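Long-range contacts in MIP07328p (Drosophila melanogaster, PDB 6FKK), which probably acts as a chemorepellent axon guidance cue, binding semaphorin receptors through an extracellular part that includes the sema and PSI domains: residues His476-Ile481 with Pro493-Asp498; Lys12-Leu17 with Ser439-Leu444; Pro275-Gly280 with Ile389-Gln394; Pro375-Val380 with Lys414-Ile419; Val16-Ile21 with Asn52-Ile57. All coordinates share one frame; numbering follows the deposited sequence.

Contact 1: residues His476-Ile481 with Pro493-Asp498; sequences HHCSHI and PICAWD
Cys478 and Cys495 are joined by a disulfide, SG to SG 2.0 Å. Its chi3 of -85° gives it a left-handed twist. In both residues SG stands beside the backbone N, anti to the carbonyl carbon. Ile494 packs next to this bridge. Its CG2 methyl lies over one face of the His476 ring, 3.7 Å from the ring centroid and 26° off the normal, a CH-pi contact. The same CG2 is 3.5 Å from Cys478 SG, so one methyl touches both ring and sulfur. No hydrogen bond joins the two segments. The disulfide is one of three in the small cysteine-rich PSI domain (plexin repeat). Here it ties the type I turn Cys478-Ile481 to the start of strand 495-498, the middle strand of a three-stranded sheet. Further out, both ring nitrogens of His476 are engaged: ND1 with Asp492 OD2, and NE2 with His392 ND1 of the sema domain. An alanine in place of His476 would remove the ring, with its bonds to Asp492 and His392, and would probably loosen the packing on Ile494. His477 points away from strand 495-498, and its NE2 hydrogen-bonds to Lys417 NZ of the propeller.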
# COMPACT_ATOMS: atom_id res chain seq x y z
N HIS A 476 -15.99 0.25 -13.66
CA HIS A 476 -16.41 1.42 -14.41
C HIS A 476 -17.89 1.29 -14.72
O HIS A 476 -18.34 0.24 -15.20
CB HIS A 476 -15.60 1.57 -15.70
CG HIS A 476 -14.14 1.80 -15.48
ND1 HIS A 476 -13.62 3.03 -15.14
CD2 HIS A 476 -13.08 0.95 -15.54
CE1 HIS A 476 -12.31 2.93 -15.01
NE2 HIS A 476 -11.96 1.68 -15.25
N HIS A 477 -18.65 2.35 -14.45
CA HIS A 477 -20.10 2.32 -14.55
C HIS A 477 -20.62 2.73 -15.92
O HIS A 477 -21.70 3.33 -16.01
CB HIS A 477 -20.72 3.21 -13.47
CG HIS A 477 -20.15 2.99 -12.10
ND1 HIS A 477 -20.61 2.01 -11.26
CD2 HIS A 477 -19.17 3.64 -11.43
CE1 HIS A 477 -19.93 2.05 -10.12
NE2 HIS A 477 -19.05 3.03 -10.20
N CYS A 478 -19.88 2.45 -17.00
CA CYS A 478 -20.35 2.83 -18.33
C CYS A 478 -21.64 2.10 -18.68
O CYS A 478 -22.62 2.72 -19.11
CB CYS A 478 -19.28 2.55 -19.38
SG CYS A 478 -17.59 3.12 -19.03
N SER A 479 -21.66 0.78 -18.49
CA SER A 479 -22.82 -0.01 -18.86
C SER A 479 -23.98 0.14 -17.89
O SER A 479 -25.05 -0.41 -18.14
CB SER A 479 -22.44 -1.49 -18.97
OG SER A 479 -21.93 -1.97 -17.74
N HIS A 480 -23.79 0.87 -16.79
CA HIS A 480 -24.85 1.06 -15.80
C HIS A 480 -25.54 2.40 -15.91
O HIS A 480 -26.54 2.63 -15.21
CB HIS A 480 -24.29 0.88 -14.39
CG HIS A 480 -23.88 -0.52 -14.07
ND1 HIS A 480 -22.82 -1.15 -14.69
CD2 HIS A 480 -24.39 -1.42 -13.19
CE1 HIS A 480 -22.70 -2.38 -14.21
NE2 HIS A 480 -23.64 -2.57 -13.30
N ILE A 481 -25.06 3.30 -16.76
CA ILE A 481 -25.70 4.59 -16.99
C ILE A 481 -26.35 4.56 -18.37
O ILE A 481 -25.75 4.10 -19.34
CB ILE A 481 -24.70 5.76 -16.88
CG1 ILE A 481 -25.38 7.09 -17.20
CG2 ILE A 481 -23.49 5.53 -17.77
CD1 ILE A 481 -26.51 7.44 -16.26
N PRO A 493 -12.65 8.64 -17.92
CA PRO A 493 -11.96 8.61 -19.22
C PRO A 493 -12.27 7.38 -20.05
O PRO A 493 -11.95 7.38 -21.25
CB PRO A 493 -10.47 8.65 -18.82
CG PRO A 493 -10.44 8.13 -17.42
CD PRO A 493 -11.71 8.61 -16.79
N ILE A 494 -12.89 6.36 -19.47
CA ILE A 494 -13.16 5.12 -20.20
C ILE A 494 -14.58 5.06 -20.75
O ILE A 494 -14.85 4.24 -21.64
CB ILE A 494 -12.88 3.90 -19.30
CG1 ILE A 494 -12.34 2.74 -20.12
CG2 ILE A 494 -14.12 3.49 -18.53
CD1 ILE A 494 -11.74 1.64 -19.27
N CYS A 495 -15.49 5.90 -20.27
CA CYS A 495 -16.86 5.94 -20.77
C CYS A 495 -17.01 7.07 -21.78
O CYS A 495 -16.61 8.21 -21.51
CB CYS A 495 -17.88 6.13 -19.63
SG CYS A 495 -17.77 4.98 -18.23
N ALA A 496 -17.58 6.76 -22.94
CA ALA A 496 -17.90 7.75 -23.95
C ALA A 496 -19.31 7.48 -24.46
O ALA A 496 -19.81 6.36 -24.40
CB ALA A 496 -16.89 7.73 -25.11
N TRP A 497 -19.95 8.53 -24.98
CA TRP A 497 -21.34 8.46 -25.41
C TRP A 497 -21.40 8.35 -26.93
O TRP A 497 -20.93 9.24 -27.64
CB TRP A 497 -22.13 9.67 -24.94
CG TRP A 497 -23.55 9.65 -25.39
CD1 TRP A 497 -24.10 10.36 -26.41
CD2 TRP A 497 -24.61 8.86 -24.84
NE1 TRP A 497 -25.44 10.07 -26.53
CE2 TRP A 497 -25.77 9.15 -25.58
CE3 TRP A 497 -24.68 7.94 -23.79
CZ2 TRP A 497 -27.00 8.55 -25.29
CZ3 TRP A 497 -25.90 7.34 -23.52
CH2 TRP A 497 -27.04 7.65 -24.27
N ASP A 498 -22.01 7.27 -27.42
CA ASP A 498 -22.22 7.08 -28.85
C ASP A 498 -23.50 7.80 -29.27
O ASP A 498 -24.56 7.59 -28.67
CB ASP A 498 -22.30 5.59 -29.19
CG ASP A 498 -22.30 5.33 -30.69
OD1 ASP A 498 -22.18 6.30 -31.47
OD2 ASP A 498 -22.40 4.15 -31.09

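Contact 2: residues Lys12-Leu17 with Ser439-Leu444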
# COMPACT_ATOMS: atom_id res chain seq x y z
N LYS A 12 -25.33 7.98 -3.03
CA LYS A 12 -26.00 6.84 -3.64
C LYS A 12 -25.21 5.56 -3.39
O LYS A 12 -23.98 5.56 -3.36
CB LYS A 12 -26.18 7.07 -5.14
CG LYS A 12 -24.96 7.66 -5.83
CD LYS A 12 -25.17 7.76 -7.33
CE LYS A 12 -24.11 8.63 -7.98
NZ LYS A 12 -22.73 8.22 -7.61
N GLN A 13 -25.94 4.46 -3.21
CA GLN A 13 -25.33 3.15 -2.99
C GLN A 13 -24.95 2.52 -4.32
O GLN A 13 -25.75 2.53 -5.27
CB GLN A 13 -26.29 2.24 -2.22
CG GLN A 13 -25.78 0.82 -2.01
CD GLN A 13 -24.91 0.68 -0.77
OE1 GLN A 13 -25.12 1.36 0.23
NE2 GLN A 13 -23.93 -0.21 -0.84
N ASP A 14 -23.75 1.96 -4.39
CA ASP A 14 -23.26 1.37 -5.63
C ASP A 14 -23.91 0.02 -5.88
O ASP A 14 -24.32 -0.69 -4.95
CB ASP A 14 -21.73 1.23 -5.58
CG ASP A 14 -21.11 1.08 -6.96
OD1 ASP A 14 -21.87 0.96 -7.94
OD2 ASP A 14 -19.87 1.10 -7.06
N LYS A 15 -24.01 -0.34 -7.16
CA LYS A 15 -24.64 -1.59 -7.58
C LYS A 15 -23.73 -2.76 -7.23
O LYS A 15 -22.76 -3.04 -7.94
CB LYS A 15 -24.95 -1.55 -9.07
CG LYS A 15 -25.65 -2.79 -9.60
CD LYS A 15 -27.05 -2.93 -9.03
CE LYS A 15 -27.76 -4.15 -9.58
NZ LYS A 15 -29.13 -4.30 -9.03
N VAL A 16 -24.03 -3.45 -6.14
CA VAL A 16 -23.22 -4.59 -5.70
C VAL A 16 -23.44 -5.75 -6.65
O VAL A 16 -24.58 -6.20 -6.85
CB VAL A 16 -23.55 -4.97 -4.25
CG1 VAL A 16 -22.89 -6.30 -3.90
CG2 VAL A 16 -23.10 -3.88 -3.30
N LEU A 17 -22.36 -6.26 -7.23
CA LEU A 17 -22.43 -7.38 -8.16
C LEU A 17 -22.39 -8.72 -7.43
O LEU A 17 -23.25 -9.58 -7.66
CB LEU A 17 -21.29 -7.30 -9.18
CG LEU A 17 -21.25 -6.05 -10.06
CD1 LEU A 17 -20.14 -6.15 -11.10
CD2 LEU A 17 -22.60 -5.82 -10.74
N SER A 439 -16.64 9.62 -9.24
CA SER A 439 -17.80 9.24 -8.45
C SER A 439 -17.36 8.99 -7.01
O SER A 439 -16.21 8.64 -6.74
CB SER A 439 -18.48 7.98 -9.00
OG SER A 439 -17.66 6.84 -8.83
N GLU A 440 -18.31 9.16 -6.09
CA GLU A 440 -18.13 8.77 -4.69
C GLU A 440 -19.42 8.09 -4.25
O GLU A 440 -20.43 8.76 -4.03
CB GLU A 440 -17.81 9.97 -3.80
CG GLU A 440 -17.52 9.59 -2.35
CD GLU A 440 -17.21 10.79 -1.47
OE1 GLU A 440 -18.16 11.40 -0.92
OE2 GLU A 440 -16.02 11.13 -1.32
N MET A 441 -19.37 6.77 -4.12
CA MET A 441 -20.56 5.98 -3.82
C MET A 441 -20.35 5.15 -2.57
O MET A 441 -19.22 4.76 -2.24
CB MET A 441 -20.92 5.06 -4.99
CG MET A 441 -20.95 5.74 -6.34
SD MET A 441 -21.73 4.71 -7.59
CE MET A 441 -21.32 5.59 -9.09
N GLN A 442 -21.44 4.88 -1.87
CA GLN A 442 -21.42 3.98 -0.72
C GLN A 442 -21.42 2.54 -1.22
O GLN A 442 -22.32 2.14 -1.97
CB GLN A 442 -22.63 4.25 0.18
CG GLN A 442 -22.59 3.51 1.50
CD GLN A 442 -21.58 4.11 2.46
OE1 GLN A 442 -21.46 5.33 2.57
NE2 GLN A 442 -20.85 3.25 3.16
N VAL A 443 -20.42 1.77 -0.81
CA VAL A 443 -20.28 0.38 -1.22
C VAL A 443 -20.61 -0.57 -0.08
O VAL A 443 -21.45 -1.46 -0.22
CB VAL A 443 -18.86 0.11 -1.77
CG1 VAL A 443 -18.65 -1.39 -1.96
CG2 VAL A 443 -18.64 0.85 -3.07
N LEU A 444 -19.96 -0.40 1.06
CA LEU A 444 -20.20 -1.23 2.23
C LEU A 444 -21.28 -0.61 3.10
O LEU A 444 -21.68 0.54 2.89
CB LEU A 444 -18.89 -1.39 3.02
CG LEU A 444 -17.73 -2.08 2.30
CD1 LEU A 444 -16.57 -2.30 3.27
CD2 LEU A 444 -18.18 -3.39 1.69
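This contact lies at the ring closure of the sema beta-propeller. Residues 12-17 lead into strand 18-21, which completes the sheet of strands 452-456, 461-465 and 469-474, and bridge once to strand 432-442, outermost in the preceding blade. Gln13 sits opposite Gln442, but the bonds come from its neighbours, in the pattern of a parallel bridge. Asp14 N donates to Gln442 O at 2.8 Å, nearly straight (169°) and in the carbonyl plane. Gln442 N donates to Lys12 O at 3.0 Å, from above the carbonyl plane. The Gln13 chain bends at chi2 (86°), and its NE2 makes a weak bond to Val443 O at 2.8 Å. Asp14 CB lies alongside Val443 CG2, 4.0 Å away. Asp14 CG of the carboxylate meets Met441 SD at 3.7 Å. Lys12 folds over Met441, with NZ against CG and CE. The Gln442 amide turns away, to Lys414, Asp412 and Leu444 O. The two firm bonds are backbone to backbone, so they probably depend little on the flanking side chains.

Contact 3: residues Pro275-Gly280 with Ile389-Gln394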
# COMPACT_ATOMS: atom_id res chain seq x y z
N PRO A 275 0.71 -1.14 -5.35
CA PRO A 275 1.89 -1.67 -6.04
C PRO A 275 2.50 -0.62 -6.95
O PRO A 275 1.91 0.42 -7.23
CB PRO A 275 1.34 -2.86 -6.84
CG PRO A 275 0.08 -3.24 -6.14
CD PRO A 275 -0.49 -1.96 -5.61
N ILE A 276 3.72 -0.90 -7.42
CA ILE A 276 4.36 0.02 -8.35
C ILE A 276 3.55 0.10 -9.63
O ILE A 276 3.26 -0.92 -10.27
CB ILE A 276 5.81 -0.41 -8.63
CG1 ILE A 276 6.67 -0.23 -7.38
CG2 ILE A 276 6.38 0.40 -9.78
CD1 ILE A 276 8.15 -0.46 -7.63
N VAL A 277 3.16 1.32 -9.99
CA VAL A 277 2.35 1.58 -11.17
C VAL A 277 3.25 2.09 -12.28
O VAL A 277 4.13 2.93 -12.04
CB VAL A 277 1.22 2.58 -10.86
CG1 VAL A 277 0.55 3.06 -12.13
CG2 VAL A 277 0.21 1.96 -9.92
N GLU A 278 3.04 1.59 -13.50
CA GLU A 278 3.82 2.01 -14.66
C GLU A 278 2.97 2.99 -15.47
O GLU A 278 2.09 2.59 -16.23
CB GLU A 278 4.23 0.80 -15.50
CG GLU A 278 5.16 -0.17 -14.78
CD GLU A 278 6.52 0.43 -14.47
OE1 GLU A 278 6.92 1.41 -15.14
OE2 GLU A 278 7.20 -0.08 -13.55
N SER A 279 3.25 4.28 -15.29
CA SER A 279 2.55 5.35 -16.01
C SER A 279 3.56 5.94 -16.99
O SER A 279 4.33 6.84 -16.64
CB SER A 279 1.99 6.40 -15.06
OG SER A 279 1.11 5.83 -14.10
N GLY A 280 3.54 5.44 -18.22
CA GLY A 280 4.51 5.89 -19.21
C GLY A 280 5.91 5.47 -18.82
O GLY A 280 6.16 4.32 -18.42
N ILE A 389 -6.30 2.10 -1.26
CA ILE A 389 -5.84 2.70 -2.51
C ILE A 389 -5.72 1.61 -3.56
O ILE A 389 -5.34 0.47 -3.25
CB ILE A 389 -4.51 3.45 -2.30
CG1 ILE A 389 -4.04 4.13 -3.59
CG2 ILE A 389 -3.45 2.50 -1.77
CD1 ILE A 389 -4.71 5.46 -3.85
N ALA A 390 -6.05 1.95 -4.80
CA ALA A 390 -5.89 1.06 -5.94
C ALA A 390 -5.92 1.91 -7.20
O ALA A 390 -6.58 2.96 -7.23
CB ALA A 390 -6.97 -0.02 -5.99
N VAL A 391 -5.21 1.47 -8.23
CA VAL A 391 -5.03 2.25 -9.45
C VAL A 391 -5.31 1.38 -10.67
O VAL A 391 -4.85 0.24 -10.75
CB VAL A 391 -3.60 2.83 -9.54
CG1 VAL A 391 -3.43 3.62 -10.83
CG2 VAL A 391 -3.30 3.71 -8.34
N HIS A 392 -6.08 1.93 -11.62
CA HIS A 392 -6.18 1.39 -12.97
C HIS A 392 -5.32 2.26 -13.87
O HIS A 392 -5.76 3.36 -14.27
CB HIS A 392 -7.64 1.37 -13.45
CG HIS A 392 -7.82 0.74 -14.80
ND1 HIS A 392 -9.05 0.66 -15.42
CD2 HIS A 392 -6.94 0.16 -15.65
CE1 HIS A 392 -8.92 0.06 -16.59
NE2 HIS A 392 -7.65 -0.25 -16.75
N PRO A 393 -4.11 1.84 -14.22
CA PRO A 393 -3.18 2.75 -14.88
C PRO A 393 -3.40 2.87 -16.38
O PRO A 393 -3.80 1.92 -17.06
CB PRO A 393 -1.81 2.12 -14.58
CG PRO A 393 -2.11 0.67 -14.49
CD PRO A 393 -3.49 0.55 -13.89
N GLN A 394 -3.13 4.08 -16.88
CA GLN A 394 -3.03 4.36 -18.31
C GLN A 394 -4.32 4.00 -19.06
O GLN A 394 -4.30 3.28 -20.06
CB GLN A 394 -1.82 3.65 -18.92
CG GLN A 394 -0.49 4.13 -18.36
CD GLN A 394 -0.26 5.62 -18.59
OE1 GLN A 394 0.13 6.04 -19.68
NE2 GLN A 394 -0.49 6.42 -17.55
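The best-held polar atom is Ser279 OG, gripped by one hydrogen bond, to Asp404 OD2 on strand 402-410. The other oxygen of that carboxylate, OD1, takes the backbone N of Gln394. Asp404 therefore links the two segments, which have no hydrogen bond directly between them. What they share directly is packing. Strands 277-279 and 389-394 run at 29° to each other, with axes 6.4 Å apart at the closest. They belong to strands 265-279 and 386-396, in consecutive blades of the sema beta-propeller. Val277 points across with both methyls. CG1, anti to the backbone N (chi1 169°), meets Pro393 CB at 3.5 Å. CG2 meets Val391 CB at 3.9 Å. The valine fork so spans two residues that point the same way from strand 389-394. Nearer the end of the contact Gln394 is bent at chi2 (-59°), which lays its amide along Ser279 and Gly280. NE2 comes to 3.5 Å from Ser279 CB, and OE1 to 3.8 Å from Gly280 N, without a hydrogen bond. The chemistry is apolar at Val277 and polar at Ser279, where the Asp404 carboxylate bonds to Gln394 N of its own blade through OD1 and to the neighbouring blade through OD2. It would probably steady the position of Ser279.

Contact 4: residues Pro375-Val380 with Lys414-Ile419; sequences PLLTKV and KVTKFI
Strands 377-380 and 414-419 do not pair: their axes stay 10.4 Å apart at the closest and their directions differ by 138°, so side chains bridge the gap. Phe418 carries most of the contact. Its CG takes the crowded position between the backbone N and the carbonyl carbon (chi1 73°), and the ring reaches across to the two leucines. Leu377 CB lies over one face of the ring, 4.1 Å from the centroid and offset toward the rim, a CH-pi contact. Leu377 CG is anti to the backbone N, and its CD2 methyl meets Phe418 CE1 at 3.7 Å. On the other flank Leu376 CB is 4.1 Å from Phe418 CE2. The carbonyl oxygen of Leu376 is also near CE2, at 3.8 Å, but its hydrogen bonds go to Thr435 OG1 and Asn420 ND2. Leu376 and Leu377 can both face the aromatic ring because they form a classic beta bulge opposite Val301. Toward the other end Lys379 CE approaches Thr416 OG1 at 4.3 Å, and the ammonium group forms a salt bridge with Glu440. No hydrogen bond crosses directly. Strand 377-380 is paired with strand 298-305 in one propeller blade. Strand 414-423 lies between strands 402-410 and 432-442 in the next, and Ile406 and Thr435 from those two neighbours also pack on Phe418.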
# COMPACT_ATOMS: atom_id res chain seq x y z
N PRO A 375 -0.64 16.99 -2.90
CA PRO A 375 -1.50 15.81 -2.95
C PRO A 375 -2.37 15.79 -4.19
O PRO A 375 -2.82 16.83 -4.69
CB PRO A 375 -2.35 15.93 -1.68
CG PRO A 375 -1.57 16.82 -0.78
CD PRO A 375 -0.87 17.79 -1.68
N LEU A 376 -2.60 14.58 -4.70
CA LEU A 376 -3.52 14.41 -5.82
C LEU A 376 -4.97 14.56 -5.40
O LEU A 376 -5.83 14.82 -6.25
CB LEU A 376 -3.29 13.05 -6.47
CG LEU A 376 -1.87 12.78 -6.96
CD1 LEU A 376 -1.76 11.38 -7.54
CD2 LEU A 376 -1.45 13.82 -7.97
N LEU A 377 -5.26 14.39 -4.11
CA LEU A 377 -6.60 14.55 -3.57
C LEU A 377 -6.48 14.83 -2.09
O LEU A 377 -5.72 14.15 -1.40
CB LEU A 377 -7.46 13.30 -3.81
CG LEU A 377 -8.86 13.28 -3.19
CD1 LEU A 377 -9.78 14.23 -3.92
CD2 LEU A 377 -9.43 11.88 -3.19
N THR A 378 -7.21 15.82 -1.60
CA THR A 378 -7.26 16.12 -0.17
C THR A 378 -8.70 16.02 0.33
O THR A 378 -9.65 16.35 -0.39
CB THR A 378 -6.71 17.52 0.14
OG1 THR A 378 -7.54 18.52 -0.47
CG2 THR A 378 -5.29 17.66 -0.39
N LYS A 379 -8.84 15.55 1.56
CA LYS A 379 -10.14 15.45 2.23
C LYS A 379 -9.97 15.96 3.65
O LYS A 379 -9.45 15.24 4.51
CB LYS A 379 -10.67 14.02 2.21
CG LYS A 379 -11.41 13.63 0.94
CD LYS A 379 -11.99 12.23 1.04
CE LYS A 379 -13.13 12.03 0.06
NZ LYS A 379 -14.26 12.96 0.34
N VAL A 380 -10.39 17.19 3.91
CA VAL A 380 -10.16 17.86 5.18
C VAL A 380 -11.49 18.26 5.80
O VAL A 380 -12.42 18.65 5.08
CB VAL A 380 -9.25 19.10 5.00
CG1 VAL A 380 -8.87 19.69 6.35
CG2 VAL A 380 -8.00 18.72 4.22
N LYS A 414 -17.12 4.16 1.75
CA LYS A 414 -17.29 4.77 0.44
C LYS A 414 -16.06 4.53 -0.43
O LYS A 414 -14.97 4.24 0.06
CB LYS A 414 -17.54 6.28 0.58
CG LYS A 414 -18.64 6.66 1.55
CD LYS A 414 -19.02 8.13 1.39
CE LYS A 414 -19.92 8.59 2.52
NZ LYS A 414 -21.10 7.70 2.71
N VAL A 415 -16.26 4.65 -1.74
CA VAL A 415 -15.20 4.51 -2.72
C VAL A 415 -15.22 5.74 -3.62
O VAL A 415 -16.28 6.14 -4.10
CB VAL A 415 -15.35 3.22 -3.55
CG1 VAL A 415 -14.34 3.20 -4.68
CG2 VAL A 415 -15.20 2.00 -2.66
N THR A 416 -14.05 6.32 -3.85
CA THR A 416 -13.91 7.53 -4.66
C THR A 416 -13.03 7.24 -5.87
O THR A 416 -11.88 6.83 -5.72
CB THR A 416 -13.31 8.67 -3.83
OG1 THR A 416 -14.21 9.03 -2.78
CG2 THR A 416 -13.06 9.89 -4.71
N LYS A 417 -13.59 7.44 -7.06
CA LYS A 417 -12.82 7.43 -8.30
C LYS A 417 -12.43 8.86 -8.65
O LYS A 417 -13.23 9.79 -8.49
CB LYS A 417 -13.63 6.84 -9.45
CG LYS A 417 -14.20 5.45 -9.23
CD LYS A 417 -15.12 5.09 -10.40
CE LYS A 417 -15.55 3.64 -10.36
NZ LYS A 417 -16.28 3.28 -9.11
N PHE A 418 -11.21 9.04 -9.14
CA PHE A 418 -10.79 10.35 -9.62
C PHE A 418 -9.58 10.21 -10.52
O PHE A 418 -8.82 9.24 -10.43
CB PHE A 418 -10.49 11.32 -8.46
CG PHE A 418 -9.21 11.02 -7.73
CD1 PHE A 418 -9.20 10.16 -6.65
CD2 PHE A 418 -8.02 11.63 -8.11
CE1 PHE A 418 -8.02 9.90 -5.97
CE2 PHE A 418 -6.85 11.37 -7.43
CZ PHE A 418 -6.85 10.50 -6.36
N ILE A 419 -9.41 11.20 -11.40
CA ILE A 419 -8.22 11.34 -12.23
C ILE A 419 -7.67 12.74 -12.04
O ILE A 419 -8.33 13.62 -11.47
CB ILE A 419 -8.51 11.06 -13.72
CG1 ILE A 419 -9.46 12.12 -14.28
CG2 ILE A 419 -9.07 9.66 -13.92
CD1 ILE A 419 -9.66 12.03 -15.78

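Contact 5: residues Val16-Ile21 with Asn52-Ile57; sequences VLAHFI and NGLKEI
The Phe20 ring meets Leu54 O at its edge, near the ring plane, with the oxygen 3.6 Å from CD1. Glu56 CB approaches CE1 obliquely at 4.0 Å. The carboxylate of Glu56 is turned 74° from the ring, and its OE1 forms a salt bridge with Arg59. Tyr47 adds an edge-to-face ring contact to Phe20. Phe20 CG is anti to the backbone N (chi1 178°), carrying the ring toward Glu56. At the root of the side chain, Phe20 CB is 4.2 Å from Leu54 CB. A leucine in place of Phe20 would lose the ring contact with Tyr47 and would probably weaken the packing on Glu56. Leu54 reaches toward strand 18-21 from a backbone in the left-handed region. Its CB meets Ala18 CB at 3.8 Å, and its CD1 meets Ala18 O at 3.4 Å. Ala18 CB also rests against Gly53 O, at 3.4 Å. The contact joins two neighbouring blades of the sema beta-propeller. Strand 18-21 is the outer strand of the blade that closes the ring, paired with strand 469-474, and Leu17 and Ala18 form a classic beta bulge opposite Ser472. Strand 56-61 is outermost in the next blade. No hydrogen bond crosses between the segments. At one end of segment 52-57 Asn52 OD1 accepts a hydrogen bond from Ser50 OG; at the other Ile57 touches a glycan sugar.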
# COMPACT_ATOMS: atom_id res chain seq x y z
N VAL A 16 -24.03 -3.45 -6.14
CA VAL A 16 -23.22 -4.59 -5.70
C VAL A 16 -23.44 -5.75 -6.65
O VAL A 16 -24.58 -6.20 -6.85
CB VAL A 16 -23.55 -4.97 -4.25
CG1 VAL A 16 -22.89 -6.30 -3.90
CG2 VAL A 16 -23.10 -3.88 -3.30
N LEU A 17 -22.36 -6.26 -7.23
CA LEU A 17 -22.43 -7.38 -8.16
C LEU A 17 -22.39 -8.72 -7.43
O LEU A 17 -23.25 -9.58 -7.66
CB LEU A 17 -21.29 -7.30 -9.18
CG LEU A 17 -21.25 -6.05 -10.06
CD1 LEU A 17 -20.14 -6.15 -11.10
CD2 LEU A 17 -22.60 -5.82 -10.74
N ALA A 18 -21.41 -8.92 -6.56
CA ALA A 18 -21.28 -10.17 -5.82
C ALA A 18 -20.73 -9.86 -4.43
O ALA A 18 -20.17 -8.80 -4.18
CB ALA A 18 -20.38 -11.17 -6.55
N HIS A 19 -20.91 -10.82 -3.52
CA HIS A 19 -20.45 -10.66 -2.15
C HIS A 19 -19.99 -12.00 -1.60
O HIS A 19 -20.61 -13.04 -1.88
CB HIS A 19 -21.55 -10.07 -1.26
CG HIS A 19 -22.80 -10.90 -1.21
ND1 HIS A 19 -23.02 -11.83 -0.22
CD2 HIS A 19 -23.87 -10.95 -2.03
CE1 HIS A 19 -24.19 -12.42 -0.43
NE2 HIS A 19 -24.73 -11.90 -1.52
N PHE A 20 -18.90 -11.97 -0.84
CA PHE A 20 -18.35 -13.14 -0.16
C PHE A 20 -18.30 -12.81 1.33
O PHE A 20 -17.46 -12.00 1.75
CB PHE A 20 -16.97 -13.50 -0.71
CG PHE A 20 -16.33 -14.68 -0.02
CD1 PHE A 20 -16.56 -15.97 -0.46
CD2 PHE A 20 -15.48 -14.49 1.06
CE1 PHE A 20 -15.97 -17.05 0.16
CE2 PHE A 20 -14.88 -15.57 1.69
CZ PHE A 20 -15.13 -16.85 1.24
N ILE A 21 -19.18 -13.42 2.11
CA ILE A 21 -19.44 -13.00 3.48
C ILE A 21 -18.89 -14.03 4.45
O ILE A 21 -19.15 -15.23 4.31
CB ILE A 21 -20.94 -12.77 3.73
CG1 ILE A 21 -21.51 -11.80 2.69
CG2 ILE A 21 -21.18 -12.26 5.13
CD1 ILE A 21 -20.91 -10.42 2.74
N ASN A 52 -15.04 -13.77 -10.68
CA ASN A 52 -16.18 -13.50 -11.55
C ASN A 52 -17.48 -13.42 -10.76
O ASN A 52 -18.34 -12.58 -11.05
CB ASN A 52 -16.27 -14.57 -12.64
CG ASN A 52 -16.47 -15.96 -12.08
OD1 ASN A 52 -16.22 -16.22 -10.91
ND2 ASN A 52 -16.93 -16.88 -12.93
N GLY A 53 -17.64 -14.27 -9.75
CA GLY A 53 -18.84 -14.25 -8.94
C GLY A 53 -18.58 -14.26 -7.45
O GLY A 53 -19.49 -14.49 -6.65
N LEU A 54 -17.33 -14.01 -7.07
CA LEU A 54 -16.89 -14.07 -5.67
C LEU A 54 -17.28 -15.40 -5.03
O LEU A 54 -17.71 -15.47 -3.88
CB LEU A 54 -17.44 -12.89 -4.86
CG LEU A 54 -16.80 -11.53 -5.12
CD1 LEU A 54 -17.28 -10.51 -4.10
CD2 LEU A 54 -15.29 -11.63 -5.11
N LYS A 55 -17.14 -16.48 -5.80
CA LYS A 55 -17.47 -17.81 -5.35
C LYS A 55 -16.21 -18.57 -4.97
O LYS A 55 -15.17 -18.44 -5.63
CB LYS A 55 -18.25 -18.58 -6.42
CG LYS A 55 -19.66 -18.06 -6.65
CD LYS A 55 -20.40 -17.95 -5.32
CE LYS A 55 -21.75 -17.25 -5.49
NZ LYS A 55 -22.67 -18.03 -6.36
N GLU A 56 -16.31 -19.35 -3.90
CA GLU A 56 -15.15 -20.05 -3.34
C GLU A 56 -14.79 -21.25 -4.21
O GLU A 56 -15.67 -22.02 -4.62
CB GLU A 56 -15.46 -20.49 -1.91
CG GLU A 56 -14.38 -21.31 -1.26
CD GLU A 56 -14.77 -21.76 0.13
OE1 GLU A 56 -15.75 -21.20 0.67
OE2 GLU A 56 -14.11 -22.66 0.67
N ILE A 57 -13.50 -21.41 -4.48
CA ILE A 57 -12.99 -22.50 -5.30
C ILE A 57 -12.25 -23.53 -4.46
O ILE A 57 -12.56 -24.72 -4.51
CB ILE A 57 -12.10 -21.96 -6.45
CG1 ILE A 57 -12.93 -21.11 -7.41
CG2 ILE A 57 -11.43 -23.11 -7.19
CD1 ILE A 57 -14.08 -21.86 -8.06

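Contacts 1 and 4 are buried, contact 2 is partly buried, and contacts 3 and 5 lie at the surface. Only contact 1 is covalent and belongs to the PSI domain; the others are in the sema propeller. Contacts 3 and 4 join the same two consecutive blades, by their first strands and farther out respectively. Contact 2 uses strand 432-442, the neighbour of the 414-423 strand of contact 4, and is the one with direct backbone hydrogen bonds. Contact 5 shares Val16 and Leu17 with it and continues the N-terminal segment to the next blade. Two histidines of contact 1 reach back to the segments of contacts 3 and 4, tying the two domains together.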